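Local coordinates for endoglucanase (Thermotoga maritima, PDB 2FVG), which probably acts as a metal-dependent aminopeptidase of the M42 family, binding two divalent cations per subunit, despite its name, at residues F23-I28 with D33-D38; L40-A45 with A205-Q210; S70-D75 with D136-Y141; Q260-T265 with K323-V328. One frame throughout, in Å; residues are numbered along the deposited sequence.

Contact 1: residues F23-I28 with D33-D38; sequences FIKSKI and DNLYTD. With EDO (1,2-ethanediol), chain B.
K25, I28 and L35 carry this contact through aliphatic groups, with T37 at its rim, and the aromatic rings lie off it. K27 lays its CG over one face of the F23 ring, 4.0 Å above the plane and displaced toward the rim; the Y36 ring leaves the strand on the side turned from the helix. Helix 23-28 and strand 34-37 run nearly antiparallel, at 169°, with their axes 10.3 Å apart. L35 divides its two methyls between the helix residues: CD2 meets the methylene CG of K25 at 3.7 Å, while CD1 meets CD1 of I28 at 3.9 Å, the two side chains crossing at about a right angle. I28 holds CG1 between its backbone N and carbonyl carbon (chi1 62°), which brings CD1 toward the strand. K25 bends at chi3 and carries NZ to 3.9 Å from T37 OG1, a proximity rather than a bond; the ammonium has D22 as a long, weak ion-pair partner. In this α/β packing helix 18-28 lies on the hairpin of strands 34-37 and 43-47, with a classic beta bulge at D33 and N34 opposite L46. L35 also touches L43 and A45, and I28, with I24, packs on helix 166-180.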
loop_
_atom_site.group_PDB
_atom_site.type_symbol
_atom_site.label_atom_id
_atom_site.label_comp_id
_atom_site.label_asym_id
_atom_site.label_seq_id
_atom_site.Cartn_x
_atom_site.Cartn_y
_atom_site.Cartn_z
ATOM N N PHE A 23 13.448 -2.472 4.002
ATOM C CA PHE A 23 13.651 -2.732 2.592
ATOM C C PHE A 23 13.632 -1.421 1.795
ATOM O O PHE A 23 14.570 -1.113 1.068
ATOM C CB PHE A 23 12.609 -3.735 2.070
ATOM C CG PHE A 23 12.785 -4.070 0.622
ATOM C CD1 PHE A 23 13.700 -5.040 0.223
ATOM C CD2 PHE A 23 12.057 -3.396 -0.348
ATOM C CE1 PHE A 23 13.876 -5.340 -1.119
ATOM C CE2 PHE A 23 12.228 -3.686 -1.683
ATOM C CZ PHE A 23 13.134 -4.661 -2.073
ATOM N N ILE A 24 12.565 -0.648 1.947
ATOM C CA ILE A 24 12.411 0.620 1.242
ATOM C C ILE A 24 13.616 1.536 1.490
ATOM O O ILE A 24 14.211 2.096 0.543
ATOM C CB ILE A 24 11.057 1.291 1.612
ATOM C CG1 ILE A 24 9.880 0.414 1.128
ATOM C CG2 ILE A 24 10.998 2.667 1.006
ATOM C CD1 ILE A 24 8.466 0.907 1.557
ATOM N N LYS A 25 14.006 1.639 2.761
ATOM C CA LYS A 25 15.177 2.407 3.194
ATOM C C LYS A 25 16.428 1.999 2.396
ATOM O O LYS A 25 17.112 2.852 1.833
ATOM C CB LYS A 25 15.398 2.159 4.683
ATOM C CG LYS A 25 16.336 3.108 5.384
ATOM C CD LYS A 25 16.459 2.760 6.881
ATOM C CE LYS A 25 15.086 2.693 7.574
ATOM N NZ LYS A 25 15.159 2.188 8.983
ATOM N N SER A 26 16.702 0.698 2.311
ATOM C CA SER A 26 17.877 0.221 1.566
ATOM C C SER A 26 17.844 0.615 0.087
ATOM O O SER A 26 18.894 0.806 -0.534
ATOM C CB SER A 26 18.082 -1.293 1.714
ATOM O OG SER A 26 17.060 -2.030 1.058
ATOM N N LYS A 27 16.645 0.760 -0.468
ATOM C CA LYS A 27 16.508 1.142 -1.872
ATOM C C LYS A 27 16.555 2.645 -2.153
ATOM O O LYS A 27 16.970 3.059 -3.242
ATOM C CB LYS A 27 15.240 0.529 -2.484
ATOM C CG LYS A 27 15.188 -1.006 -2.417
ATOM C CD LYS A 27 16.411 -1.682 -3.070
ATOM C CE LYS A 27 16.333 -3.183 -2.886
ATOM N NZ LYS A 27 17.482 -3.900 -3.499
ATOM N N ILE A 28 16.150 3.463 -1.188
ATOM C CA ILE A 28 16.101 4.912 -1.420
ATOM C C ILE A 28 17.148 5.775 -0.707
ATOM O O ILE A 28 17.266 6.964 -1.024
ATOM C CB ILE A 28 14.677 5.495 -1.196
ATOM C CG1 ILE A 28 14.245 5.288 0.268
ATOM C CG2 ILE A 28 13.707 4.883 -2.227
ATOM C CD1 ILE A 28 12.910 5.934 0.655
ATOM N N ASP A 33 17.717 13.310 -0.099
ATOM C CA ASP A 33 18.603 14.266 0.570
ATOM C C ASP A 33 18.592 14.015 2.068
ATOM O O ASP A 33 19.601 14.197 2.748
ATOM C CB ASP A 33 18.184 15.696 0.260
ATOM C CG ASP A 33 18.214 16.007 -1.234
ATOM O OD1 ASP A 33 19.248 15.760 -1.899
ATOM O OD2 ASP A 33 17.207 16.527 -1.743
ATOM N N ASN A 34 17.448 13.587 2.578
ATOM C CA ASN A 34 17.330 13.246 3.969
ATOM C C ASN A 34 16.342 12.100 4.089
ATOM O O ASN A 34 15.405 11.997 3.307
ATOM C CB ASN A 34 16.881 14.461 4.783
ATOM C CG ASN A 34 16.908 14.206 6.283
ATOM O OD1 ASN A 34 17.829 13.568 6.810
ATOM N ND2 ASN A 34 15.898 14.718 6.980
ATOM N N LEU A 35 16.573 11.230 5.059
ATOM C CA LEU A 35 15.718 10.082 5.285
ATOM C C LEU A 35 15.709 9.714 6.754
ATOM O O LEU A 35 16.771 9.466 7.329
ATOM C CB LEU A 35 16.235 8.889 4.486
ATOM C CG LEU A 35 15.441 7.596 4.582
ATOM C CD1 LEU A 35 14.104 7.739 3.883
ATOM C CD2 LEU A 35 16.217 6.481 3.953
ATOM N N TYR A 36 14.533 9.671 7.365
ATOM C CA TYR A 36 14.454 9.255 8.761
ATOM C C TYR A 36 13.135 8.574 9.074
ATOM O O TYR A 36 12.179 8.692 8.323
ATOM C CB TYR A 36 14.668 10.450 9.703
ATOM C CG TYR A 36 13.552 11.471 9.662
ATOM C CD1 TYR A 36 13.554 12.496 8.717
ATOM C CD2 TYR A 36 12.497 11.412 10.575
ATOM C CE1 TYR A 36 12.531 13.433 8.673
ATOM C CE2 TYR A 36 11.470 12.339 10.543
ATOM C CZ TYR A 36 11.493 13.350 9.589
ATOM O OH TYR A 36 10.472 14.274 9.554
ATOM N N THR A 37 13.110 7.848 10.185
ATOM C CA THR A 37 11.907 7.211 10.674
ATOM C C THR A 37 11.369 8.090 11.810
ATOM O O THR A 37 12.071 8.317 12.802
ATOM C CB THR A 37 12.207 5.788 11.200
ATOM O OG1 THR A 37 12.661 4.966 10.118
ATOM C CG2 THR A 37 10.971 5.159 11.801
ATOM N N ASP A 38 10.143 8.593 11.676
ATOM C CA ASP A 38 9.570 9.421 12.742
ATOM C C ASP A 38 9.244 8.535 13.937
ATOM O O ASP A 38 9.491 7.334 13.882
ATOM C CB ASP A 38 8.359 10.241 12.274
ATOM C CG ASP A 38 7.116 9.398 12.024
ATOM O OD1 ASP A 38 7.117 8.171 12.293
ATOM O OD2 ASP A 38 6.114 9.988 11.561
HETATM C C1 EDO B . 12.374 9.471 16.636
HETATM O O1 EDO B . 12.417 8.093 16.245
HETATM C C2 EDO B . 13.022 10.327 15.551
HETATM O O2 EDO B . 12.343 11.586 15.467
#

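Contact 2: residues L40-A45 with A205-Q210; sequences LGNLIA and AVVVEQ. With EDO (1,2-ethanediol), chain D.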
loop_
_atom_site.group_PDB
_atom_site.type_symbol
_atom_site.label_atom_id
_atom_site.label_comp_id
_atom_site.label_asym_id
_atom_site.label_seq_id
_atom_site.Cartn_x
_atom_site.Cartn_y
_atom_site.Cartn_z
ATOM N N LEU A 40 6.423 7.319 15.159
ATOM C CA LEU A 40 5.386 6.280 14.989
ATOM C C LEU A 40 5.851 5.146 14.072
ATOM O O LEU A 40 5.294 4.040 14.084
ATOM C CB LEU A 40 4.103 6.904 14.445
ATOM C CG LEU A 40 3.609 8.092 15.263
ATOM C CD1 LEU A 40 2.717 8.996 14.434
ATOM C CD2 LEU A 40 2.926 7.624 16.564
ATOM N N GLY A 41 6.880 5.420 13.273
ATOM C CA GLY A 41 7.427 4.412 12.387
ATOM C C GLY A 41 7.339 4.751 10.922
ATOM O O GLY A 41 7.733 3.936 10.074
ATOM N N ASN A 42 6.793 5.929 10.615
ATOM C CA ASN A 42 6.673 6.379 9.238
ATOM C C ASN A 42 8.053 6.637 8.701
ATOM O O ASN A 42 8.893 7.191 9.412
ATOM C CB ASN A 42 5.903 7.701 9.138
ATOM C CG ASN A 42 4.478 7.593 9.614
ATOM O OD1 ASN A 42 3.732 6.700 9.212
ATOM N ND2 ASN A 42 4.078 8.521 10.469
ATOM N N LEU A 43 8.272 6.280 7.445
ATOM C CA LEU A 43 9.554 6.528 6.811
ATOM C C LEU A 43 9.378 7.797 6.018
ATOM O O LEU A 43 8.509 7.862 5.165
ATOM C CB LEU A 43 9.940 5.369 5.893
ATOM C CG LEU A 43 11.288 5.478 5.169
ATOM C CD1 LEU A 43 12.438 5.562 6.158
ATOM C CD2 LEU A 43 11.442 4.265 4.290
ATOM N N ILE A 44 10.210 8.798 6.303
ATOM C CA ILE A 44 10.097 10.103 5.675
ATOM C C ILE A 44 11.346 10.395 4.876
ATOM O O ILE A 44 12.441 10.480 5.424
ATOM C CB ILE A 44 9.871 11.199 6.748
ATOM C CG1 ILE A 44 8.672 10.820 7.624
ATOM C CG2 ILE A 44 9.730 12.593 6.109
ATOM C CD1 ILE A 44 8.256 11.885 8.581
ATOM N N ALA A 45 11.168 10.536 3.572
ATOM C CA ALA A 45 12.276 10.787 2.674
ATOM C C ALA A 45 12.076 12.157 2.112
ATOM O O ALA A 45 10.955 12.504 1.755
ATOM C CB ALA A 45 12.283 9.756 1.562
ATOM N N ALA A 205 -2.112 13.442 12.048
ATOM C CA ALA A 205 -2.132 14.790 12.606
ATOM C C ALA A 205 -0.675 15.112 12.948
ATOM O O ALA A 205 -0.256 16.270 12.947
ATOM C CB ALA A 205 -3.000 14.840 13.852
ATOM N N VAL A 206 0.084 14.049 13.216
ATOM C CA VAL A 206 1.504 14.112 13.541
ATOM C C VAL A 206 2.355 14.437 12.302
ATOM O O VAL A 206 3.088 15.419 12.310
ATOM C CB VAL A 206 1.977 12.799 14.254
ATOM C CG1 VAL A 206 3.499 12.730 14.378
ATOM C CG2 VAL A 206 1.318 12.672 15.626
ATOM N N VAL A 207 2.241 13.640 11.243
ATOM C CA VAL A 207 3.038 13.843 10.025
ATOM C C VAL A 207 2.814 15.232 9.414
ATOM O O VAL A 207 3.758 15.897 8.990
ATOM C CB VAL A 207 2.807 12.706 9.007
ATOM C CG1 VAL A 207 3.654 12.880 7.755
ATOM C CG2 VAL A 207 3.146 11.387 9.659
ATOM N N VAL A 208 1.562 15.669 9.398
ATOM C CA VAL A 208 1.217 16.990 8.895
ATOM C C VAL A 208 1.691 18.091 9.839
ATOM O O VAL A 208 2.175 19.120 9.382
ATOM C CB VAL A 208 -0.288 17.087 8.562
ATOM C CG1 VAL A 208 -0.825 18.504 8.756
ATOM C CG2 VAL A 208 -0.521 16.591 7.155
ATOM N N GLU A 209 1.574 17.871 11.147
ATOM C CA GLU A 209 2.044 18.858 12.111
ATOM C C GLU A 209 3.561 18.993 12.059
ATOM O O GLU A 209 4.079 20.093 12.216
ATOM C CB GLU A 209 1.582 18.537 13.541
ATOM N N GLN A 210 4.269 17.885 11.839
ATOM C CA GLN A 210 5.725 17.928 11.776
ATOM C C GLN A 210 6.241 18.477 10.439
ATOM O O GLN A 210 7.232 19.196 10.434
ATOM C CB GLN A 210 6.405 16.581 12.155
ATOM C CG GLN A 210 6.136 15.375 11.206
ATOM C CD GLN A 210 6.965 14.091 11.511
ATOM O OE1 GLN A 210 6.402 13.027 11.831
ATOM N NE2 GLN A 210 8.296 14.198 11.408
HETATM C C1 EDO D . 0.522 8.771 9.481
HETATM O O1 EDO D . 0.504 7.496 10.140
HETATM C C2 EDO D . -0.321 8.727 8.208
HETATM O O2 EDO D . -0.131 9.927 7.444
#
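L40 and N42 face the first turns of helix 205-210 from a loop that leads into strand 43-45, with CA atoms 8.9 Å apart for L40 and V206 and 8.3 Å for N42 and V207. G41, between them, has a positive phi of 118°, and from L43 onward the chain is strand. L40 and V206 reach toward each other tip to tip, CD1 of L40 lying 3.8 Å from CG1 of V206. Deeper in, N42 and V207 cross obliquely; N42 ND2 is modelled 3.1 Å from V207 CG2, closer than such a pair normally comes, so the exact spacing is doubtful. Hydrogen bonds from ND2 to D38 OD2 and from V195 N to OD1 fix the turn of the amide. CD1 of I44 meets the carboxamide end of Q210, 3.9 Å from its CD. An ethanediol, probably from the crystallisation liquor, rests against V207, its C1 3.7 Å from CG2, and is hydrogen-bonded to Y293. The L40 side chain comes within about 4 Å of that of E197, the predicted proton acceptor; its loop therefore probably borders the active site of this M42 peptidase, with helix 205-211 packed against it through V206.

Contact 3: residues S70-D75 with D136-Y141; sequences SKIEKD and DEAKKY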
loop_
_atom_site.group_PDB
_atom_site.type_symbol
_atom_site.label_atom_id
_atom_site.label_comp_id
_atom_site.label_asym_id
_atom_site.label_seq_id
_atom_site.Cartn_x
_atom_site.Cartn_y
_atom_site.Cartn_z
ATOM N N SER A 70 -3.033 -15.104 18.934
ATOM C CA SER A 70 -3.711 -14.820 20.189
ATOM C C SER A 70 -3.534 -15.950 21.195
ATOM O O SER A 70 -3.613 -15.725 22.398
ATOM C CB SER A 70 -5.188 -14.477 19.951
ATOM O OG SER A 70 -5.865 -15.516 19.269
ATOM N N LYS A 71 -3.266 -17.159 20.709
ATOM C CA LYS A 71 -3.095 -18.304 21.606
ATOM C C LYS A 71 -2.403 -19.505 20.973
ATOM O O LYS A 71 -2.598 -19.803 19.802
ATOM C CB LYS A 71 -4.448 -18.755 22.178
ATOM C CG LYS A 71 -4.321 -19.938 23.141
ATOM C CD LYS A 71 -5.583 -20.181 23.941
ATOM C CE LYS A 71 -5.382 -21.346 24.893
ATOM N NZ LYS A 71 -6.578 -21.512 25.749
ATOM N N ILE A 72 -1.614 -20.208 21.780
ATOM C CA ILE A 72 -0.940 -21.410 21.341
ATOM C C ILE A 72 -1.614 -22.575 22.047
ATOM O O ILE A 72 -1.566 -22.669 23.279
ATOM C CB ILE A 72 0.578 -21.351 21.621
ATOM C CG1 ILE A 72 1.194 -20.157 20.859
ATOM C CG2 ILE A 72 1.246 -22.683 21.224
ATOM C CD1 ILE A 72 2.654 -19.840 21.186
ATOM N N GLU A 73 -2.270 -23.427 21.261
ATOM C CA GLU A 73 -3.024 -24.568 21.791
ATOM C C GLU A 73 -2.114 -25.691 22.261
ATOM O O GLU A 73 -0.981 -25.800 21.805
ATOM C CB GLU A 73 -4.043 -25.076 20.759
ATOM C CG GLU A 73 -4.958 -23.970 20.173
ATOM C CD GLU A 73 -5.762 -23.212 21.230
ATOM O OE1 GLU A 73 -6.134 -23.803 22.276
ATOM O OE2 GLU A 73 -6.028 -22.011 21.012
ATOM N N LYS A 74 -2.604 -26.525 23.177
ATOM C CA LYS A 74 -1.788 -27.616 23.713
ATOM C C LYS A 74 -1.435 -28.673 22.657
ATOM O O LYS A 74 -0.570 -29.527 22.881
ATOM C CB LYS A 74 -2.429 -28.249 24.967
ATOM C CG LYS A 74 -2.502 -27.311 26.185
ATOM C CD LYS A 74 -3.025 -28.034 27.439
ATOM N N ASP A 75 -2.097 -28.615 21.507
ATOM C CA ASP A 75 -1.793 -29.570 20.447
ATOM C C ASP A 75 -0.850 -28.981 19.379
ATOM O O ASP A 75 -0.534 -29.643 18.392
ATOM C CB ASP A 75 -3.069 -30.171 19.836
ATOM C CG ASP A 75 -3.850 -29.190 18.980
ATOM O OD1 ASP A 75 -3.622 -27.955 19.048
ATOM O OD2 ASP A 75 -4.714 -29.682 18.225
ATOM N N ASP A 136 4.742 -26.786 23.610
ATOM C CA ASP A 136 6.186 -26.647 23.832
ATOM C C ASP A 136 6.990 -26.594 22.527
ATOM O O ASP A 136 7.905 -25.773 22.392
ATOM C CB ASP A 136 6.702 -27.736 24.782
ATOM C CG ASP A 136 6.199 -27.552 26.221
ATOM O OD1 ASP A 136 5.716 -26.446 26.568
ATOM O OD2 ASP A 136 6.304 -28.513 27.018
ATOM N N GLU A 137 6.644 -27.453 21.568
ATOM C CA GLU A 137 7.300 -27.443 20.252
ATOM C C GLU A 137 7.026 -26.142 19.502
ATOM O O GLU A 137 7.936 -25.564 18.894
ATOM C CB GLU A 137 6.800 -28.581 19.374
ATOM C CG GLU A 137 7.052 -29.969 19.882
ATOM C CD GLU A 137 6.536 -31.019 18.907
ATOM O OE1 GLU A 137 6.284 -30.663 17.724
ATOM O OE2 GLU A 137 6.389 -32.191 19.326
ATOM N N ALA A 138 5.768 -25.700 19.538
ATOM C CA ALA A 138 5.338 -24.494 18.834
ATOM C C ALA A 138 6.050 -23.251 19.351
ATOM O O ALA A 138 6.434 -22.363 18.563
ATOM C CB ALA A 138 3.833 -24.327 18.936
ATOM N N LYS A 139 6.267 -23.217 20.664
ATOM C CA LYS A 139 6.897 -22.063 21.312
ATOM C C LYS A 139 8.341 -21.767 20.903
ATOM O O LYS A 139 8.779 -20.618 20.969
ATOM C CB LYS A 139 6.717 -22.133 22.823
ATOM C CG LYS A 139 5.269 -21.902 23.215
ATOM C CD LYS A 139 5.008 -22.256 24.665
ATOM C CE LYS A 139 3.560 -21.970 25.033
ATOM N NZ LYS A 139 3.239 -22.468 26.395
ATOM N N LYS A 140 9.071 -22.793 20.469
ATOM C CA LYS A 140 10.439 -22.604 19.978
ATOM C C LYS A 140 10.461 -21.727 18.712
ATOM O O LYS A 140 11.478 -21.105 18.393
ATOM C CB LYS A 140 11.100 -23.956 19.702
ATOM N N TYR A 141 9.331 -21.647 18.007
ATOM C CA TYR A 141 9.260 -20.859 16.763
ATOM C C TYR A 141 8.283 -19.694 16.826
ATOM O O TYR A 141 8.463 -18.676 16.146
ATOM C CB TYR A 141 8.800 -21.744 15.593
ATOM C CG TYR A 141 9.686 -22.918 15.244
ATOM C CD1 TYR A 141 9.641 -24.098 15.987
ATOM C CD2 TYR A 141 10.549 -22.863 14.152
ATOM C CE1 TYR A 141 10.445 -25.180 15.653
ATOM C CE2 TYR A 141 11.353 -23.947 13.813
ATOM C CZ TYR A 141 11.296 -25.095 14.562
ATOM O OH TYR A 141 12.101 -26.169 14.227
#
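Apolar packing by I72 makes the contact, its two branches being shared between neighbouring residues of the segment 136-141. The CG2 methyl touches CB of A138 at 3.8 Å, near the closest backbone approach, where the CA atoms of I72 and A138 are 7.4 Å apart. The other branch, with CG1 beside the backbone N (chi1 -61°), sends CD1 to the CG methylene of K139, 3.9 Å away; there the lysine passes at a slant and runs on extended beyond CG. The contact is thus made near the root of K139. I72 is further enclosed by V78, V142 and I144, and F132 packs against A138, which makes a small apolar cluster beneath the short helix.

In the fold, this helix (135-139) covers the end of strand 66-72 in the six-stranded antiparallel sheet, which forms a lobe of its own away from the annotated metal sites, as the smaller domain does in M42 relatives.

Polar bonds do not join the two segments but tie each to its own surroundings. A classic beta bulge, with S70 and K71 both facing S79, precedes I72, and E73 OE2 is hydrogen-bonded to S79 OG of strand 78-83. On the helical side Y141 N donates to A138 O at 3.0 Å. The rings of Y141 and F132 also meet, their planes at about 40°.

Contact 4: residues Q260-T265 with K323-V328; sequences QTIVDT and KKLIKV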
loop_
_atom_site.group_PDB
_atom_site.type_symbol
_atom_site.label_atom_id
_atom_site.label_comp_id
_atom_site.label_asym_id
_atom_site.label_seq_id
_atom_site.Cartn_x
_atom_site.Cartn_y
_atom_site.Cartn_z
ATOM N N GLN A 260 -8.417 19.350 -10.858
ATOM C CA GLN A 260 -8.252 19.823 -12.223
ATOM C C GLN A 260 -6.802 19.890 -12.669
ATOM O O GLN A 260 -6.515 19.614 -13.826
ATOM C CB GLN A 260 -8.936 21.180 -12.400
ATOM C CG GLN A 260 -9.177 21.584 -13.858
ATOM C CD GLN A 260 -10.122 20.632 -14.588
ATOM O OE1 GLN A 260 -11.181 20.258 -14.073
ATOM N NE2 GLN A 260 -9.743 20.243 -15.798
ATOM N N THR A 261 -5.898 20.257 -11.760
ATOM C CA THR A 261 -4.466 20.291 -12.067
ATOM C C THR A 261 -3.977 18.903 -12.433
ATOM O O THR A 261 -3.205 18.736 -13.384
ATOM C CB THR A 261 -3.626 20.824 -10.874
ATOM O OG1 THR A 261 -3.991 22.177 -10.614
ATOM C CG2 THR A 261 -2.129 20.766 -11.167
ATOM N N ILE A 262 -4.418 17.908 -11.670
ATOM C CA ILE A 262 -4.024 16.536 -11.922
ATOM C C ILE A 262 -4.541 16.065 -13.289
ATOM O O ILE A 262 -3.801 15.497 -14.092
ATOM C CB ILE A 262 -4.502 15.605 -10.801
ATOM C CG1 ILE A 262 -3.853 16.013 -9.478
ATOM C CG2 ILE A 262 -4.114 14.178 -11.115
ATOM C CD1 ILE A 262 -4.372 15.228 -8.246
ATOM N N VAL A 263 -5.806 16.335 -13.558
ATOM C CA VAL A 263 -6.419 15.964 -14.831
ATOM C C VAL A 263 -5.734 16.659 -16.002
ATOM O O VAL A 263 -5.422 16.023 -17.009
ATOM C CB VAL A 263 -7.924 16.315 -14.845
ATOM C CG1 VAL A 263 -8.474 16.322 -16.280
ATOM C CG2 VAL A 263 -8.677 15.375 -13.961
ATOM N N ASP A 264 -5.510 17.958 -15.877
ATOM C CA ASP A 264 -4.867 18.707 -16.966
ATOM C C ASP A 264 -3.432 18.220 -17.197
ATOM O O ASP A 264 -3.012 18.055 -18.333
ATOM C CB ASP A 264 -4.949 20.197 -16.692
ATOM C CG ASP A 264 -6.380 20.726 -16.786
ATOM O OD1 ASP A 264 -7.302 19.915 -17.026
ATOM O OD2 ASP A 264 -6.587 21.949 -16.631
ATOM N N THR A 265 -2.712 17.929 -16.115
ATOM C CA THR A 265 -1.339 17.409 -16.182
ATOM C C THR A 265 -1.320 16.103 -16.963
ATOM O O THR A 265 -0.441 15.869 -17.795
ATOM C CB THR A 265 -0.775 17.160 -14.764
ATOM O OG1 THR A 265 -0.716 18.399 -14.049
ATOM C CG2 THR A 265 0.618 16.555 -14.820
ATOM N N LYS A 323 3.130 6.223 -12.186
ATOM C CA LYS A 323 4.483 6.695 -11.935
ATOM C C LYS A 323 4.780 7.935 -12.793
ATOM O O LYS A 323 5.364 8.902 -12.300
ATOM C CB LYS A 323 5.487 5.582 -12.237
ATOM C CG LYS A 323 6.949 6.005 -12.125
ATOM C CD LYS A 323 7.904 5.075 -12.860
ATOM C CE LYS A 323 7.975 5.381 -14.363
ATOM N NZ LYS A 323 8.974 4.518 -15.084
ATOM N N LYS A 324 4.405 7.915 -14.074
ATOM C CA LYS A 324 4.631 9.079 -14.945
ATOM C C LYS A 324 3.921 10.308 -14.398
ATOM O O LYS A 324 4.503 11.366 -14.297
ATOM C CB LYS A 324 4.141 8.838 -16.372
ATOM C CG LYS A 324 5.058 8.050 -17.302
ATOM C CD LYS A 324 4.444 8.052 -18.709
ATOM C CE LYS A 324 5.247 7.253 -19.729
ATOM N NZ LYS A 324 5.220 5.793 -19.461
ATOM N N LEU A 325 2.649 10.156 -14.053
ATOM C CA LEU A 325 1.832 11.247 -13.517
ATOM C C LEU A 325 2.386 11.851 -12.222
ATOM O O LEU A 325 2.426 13.061 -12.080
ATOM C CB LEU A 325 0.379 10.786 -13.314
ATOM C CG LEU A 325 -0.671 11.821 -12.915
ATOM C CD1 LEU A 325 -0.682 13.023 -13.882
ATOM C CD2 LEU A 325 -2.041 11.175 -12.833
ATOM N N ILE A 326 2.794 11.014 -11.281
ATOM C CA ILE A 326 3.371 11.485 -10.032
ATOM C C ILE A 326 4.672 12.256 -10.333
ATOM O O ILE A 326 4.916 13.309 -9.759
ATOM C CB ILE A 326 3.712 10.301 -9.067
ATOM C CG1 ILE A 326 2.459 9.524 -8.612
ATOM C CG2 ILE A 326 4.470 10.793 -7.846
ATOM C CD1 ILE A 326 1.372 10.397 -8.003
ATOM N N LYS A 327 5.491 11.753 -11.250
ATOM C CA LYS A 327 6.754 12.411 -11.530
ATOM C C LYS A 327 6.554 13.824 -12.105
ATOM O O LYS A 327 7.234 14.762 -11.688
ATOM C CB LYS A 327 7.630 11.557 -12.437
ATOM C CG LYS A 327 9.025 12.082 -12.539
ATOM C CD LYS A 327 9.864 11.285 -13.494
ATOM C CE LYS A 327 11.262 11.858 -13.502
ATOM N NZ LYS A 327 12.214 11.041 -14.299
ATOM N N VAL A 328 5.614 13.965 -13.039
ATOM C CA VAL A 328 5.290 15.261 -13.644
ATOM C C VAL A 328 4.672 16.210 -12.616
ATOM O O VAL A 328 5.032 17.375 -12.572
ATOM C CB VAL A 328 4.358 15.138 -14.867
ATOM C CG1 VAL A 328 4.225 16.511 -15.566
ATOM C CG2 VAL A 328 4.920 14.131 -15.852
#
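Two helices that pack beside strand 297-306 of the large mixed sheet, in the α/β part that carries the predicted metal ligands, cross here. The axes of helix 260-265 and helix 323-328 approach to 10.5 Å at 116° to each other, measured on the short segments, and the interface depends on few residues. T265 and L325 carry most of it; the CA atoms of T265 and V328 are 7.4 Å apart. The CG2 methyl of T265 lies anti to the backbone N and points at the second helix, touching V328 CG1 at 3.7 Å and L325 CD1 at 3.9 Å. Past V328 the threonine slides in the opposite direction, whereas it meets the leucine at a slant. The same torsion keeps OG1 within its own helix, where it bonds T261 O at 2.6 Å from above the carbonyl plane, 35° out of it. T265 N reaches that oxygen from the other face, so two donors grip one carbonyl and the buried hydroxyl is satisfied while the methyl does the packing. L325 uses both methyls: CD1 also nears the backbone oxygen of I262, and CD2 meets I262 CG2 at 4.0 Å. Underneath, I262 and L325 rest on I300 of strand 297-306. I262 also touches I335 of helix 334-337, and the neighbouring I326 packs on V178 of helix 166-180, so both helices border the crossing.

Overall arrangement
Contacts 1 and 2 are neighbours, their centres 13 Å apart, and share the hairpin of strands 34-37 and 43-47 at an edge of the large mixed sheet; Y36 O and I44 N probably form a hydrogen bond between them. Contact 4 lies about 24 Å from contact 2 between centres and packs helices beside strand 297-306 of the same sheet. Contact 3 stands apart in the six-stranded antiparallel sheet, its centre about 51 Å from that of contact 4. Along the sequence contact 1 closes first, contact 3 is nested inside contact 2, and contact 4 follows. The antiparallel sheet lies, in sequence, between strands 55-61 and 155-157 of the mixed sheet, as expected for a domain inserted in the predicted metal-binding one.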